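Local coordinates for protein ferredoxin (Thermus aquaticus, PDB 1H98) that transfers electrons in metabolic reactions through one [3Fe-4S] and one [4Fe-4S] cluster, at residues C5-G10 against E62-Y67. Numbering follows the deposited sequence.
Sequences CEPCIG and EQWKSY. Unlike the reference sequence in segment 5-10: Glu6 (reference Gln). With F3S (Fe3-s4 cluster), chain C.
Glu6 and Pro7 lie against one face of the Trp64 indole in two CH-pi contacts. Glu6 CB sits over the five-membered ring, 3.8 Å from its centroid, and Pro7 CD over the six-membered ring. Pro7 CG reaches CH2 of Trp64 at 3.4 Å, tip to tip. The wide indole serves both, and proline's rigid ring presents CD, whose slightly polarised C-H bonds suit a pi face. An alanine in place of Trp64 would probably open a gap and leave Glu6 and Pro7 without their aromatic platform. The small Cys5 fits beside the indole, CB 3.7 Å from Trp64 CE3.

The flat Tyr67 ring packs on the backbone, Glu6 N 3.5 Å above its plane and over its centre, while Ile9 CD1 meets the ring edge. With CG anti to N (chi1 -172°), Glu6 runs obliquely past the hydroxyl that tyrosine supplies, its carboxylate turned 72° from the ring, long enough to bring OE1 within 3.0 Å of Tyr67 OH, a probable hydrogen bond.

Cys8, after Pro7, binds FE3 of the [3Fe-4S] cluster through SG at 2.2 Å. The contact joins this loop after strand 2-4 to segment 62-67, which runs into helix 66-74; Tyr55 of strand 54-56 touches Cys5 and Trp64.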
# COMPACT_ATOMS: atom_id res chain seq x y z
N CYS A 5 3.93 -2.27 -1.92
CA CYS A 5 5.32 -2.64 -2.14
C CYS A 5 5.97 -2.03 -3.38
O CYS A 5 5.40 -1.17 -4.05
CB CYS A 5 5.47 -4.16 -2.10
SG CYS A 5 4.86 -4.89 -0.54
N GLU A 6 7.16 -2.54 -3.70
CA GLU A 6 7.97 -2.07 -4.82
C GLU A 6 7.36 -1.74 -6.19
O GLU A 6 7.67 -0.69 -6.75
CB GLU A 6 9.14 -3.04 -5.01
CG GLU A 6 10.17 -2.57 -6.01
CD GLU A 6 11.48 -3.30 -5.85
OE1 GLU A 6 12.13 -3.14 -4.79
OE2 GLU A 6 11.85 -4.04 -6.79
N PRO A 7 6.49 -2.60 -6.73
CA PRO A 7 5.89 -2.33 -8.04
C PRO A 7 5.23 -0.96 -8.26
O PRO A 7 5.11 -0.50 -9.40
CB PRO A 7 4.88 -3.48 -8.19
CG PRO A 7 5.52 -4.58 -7.43
CD PRO A 7 5.98 -3.87 -6.19
N CYS A 8 4.80 -0.31 -7.18
CA CYS A 8 4.14 0.99 -7.27
C CYS A 8 5.11 2.08 -7.73
O CYS A 8 4.70 3.03 -8.40
CB CYS A 8 3.54 1.39 -5.91
SG CYS A 8 2.56 2.93 -5.91
N ILE A 9 6.38 1.93 -7.37
CA ILE A 9 7.40 2.91 -7.73
C ILE A 9 7.53 3.03 -9.24
O ILE A 9 7.71 2.04 -9.94
CB ILE A 9 8.76 2.54 -7.11
CG1 ILE A 9 8.63 2.46 -5.58
CG2 ILE A 9 9.82 3.57 -7.49
CD1 ILE A 9 9.90 2.01 -4.89
N GLY A 10 7.42 4.26 -9.74
CA GLY A 10 7.52 4.49 -11.16
C GLY A 10 6.21 4.24 -11.88
O GLY A 10 6.13 4.40 -13.09
N GLU A 62 9.04 -12.04 1.11
CA GLU A 62 10.26 -11.96 1.91
C GLU A 62 11.21 -10.89 1.40
O GLU A 62 11.81 -10.16 2.17
CB GLU A 62 10.96 -13.32 1.93
CG GLU A 62 11.84 -13.55 3.15
N GLN A 63 11.29 -10.76 0.08
CA GLN A 63 12.18 -9.79 -0.55
C GLN A 63 11.71 -8.35 -0.40
O GLN A 63 12.51 -7.42 -0.51
CB GLN A 63 12.35 -10.13 -2.02
CG GLN A 63 12.91 -11.53 -2.29
CD GLN A 63 11.89 -12.65 -2.10
OE1 GLN A 63 10.68 -12.41 -1.98
NE2 GLN A 63 12.37 -13.89 -2.10
N TRP A 64 10.43 -8.16 -0.12
CA TRP A 64 9.87 -6.82 0.03
C TRP A 64 9.47 -6.44 1.46
O TRP A 64 8.78 -5.44 1.65
CB TRP A 64 8.67 -6.65 -0.91
CG TRP A 64 9.05 -6.60 -2.36
CD1 TRP A 64 10.28 -6.30 -2.87
CD2 TRP A 64 8.20 -6.86 -3.48
NE1 TRP A 64 10.25 -6.37 -4.25
CE2 TRP A 64 8.98 -6.71 -4.64
CE3 TRP A 64 6.85 -7.21 -3.61
CZ2 TRP A 64 8.46 -6.90 -5.93
CZ3 TRP A 64 6.33 -7.40 -4.88
CH2 TRP A 64 7.13 -7.24 -6.02
N LYS A 65 9.96 -7.17 2.45
CA LYS A 65 9.64 -6.90 3.86
C LYS A 65 9.94 -5.47 4.28
O LYS A 65 9.25 -4.91 5.13
CB LYS A 65 10.38 -7.86 4.78
CG LYS A 65 10.06 -9.33 4.53
CD LYS A 65 8.77 -9.79 5.19
CE LYS A 65 9.02 -10.08 6.66
NZ LYS A 65 7.84 -10.69 7.36
N SER A 66 10.97 -4.87 3.67
CA SER A 66 11.36 -3.50 4.00
C SER A 66 10.25 -2.48 3.72
O SER A 66 10.24 -1.39 4.30
CB SER A 66 12.62 -3.11 3.22
OG SER A 66 12.37 -3.07 1.83
N TYR A 67 9.32 -2.83 2.83
CA TYR A 67 8.23 -1.92 2.51
C TYR A 67 7.22 -1.74 3.63
O TYR A 67 6.49 -0.74 3.67
CB TYR A 67 7.56 -2.33 1.20
CG TYR A 67 8.42 -1.97 0.01
CD1 TYR A 67 9.35 -2.87 -0.49
CD2 TYR A 67 8.34 -0.70 -0.57
CE1 TYR A 67 10.20 -2.51 -1.54
CE2 TYR A 67 9.19 -0.33 -1.61
CZ TYR A 67 10.11 -1.24 -2.09
OH TYR A 67 10.97 -0.89 -3.10
FE1 F3S C . -2.16 2.09 -6.06
FE3 F3S C . 0.58 2.24 -6.62
FE4 F3S C . -0.96 0.16 -7.61
S1 F3S C . -0.93 3.98 -6.58
S2 F3S C . -3.01 1.17 -7.98
S3 F3S C . -0.52 0.60 -5.36
S4 F3S C . 0.64 1.36 -8.74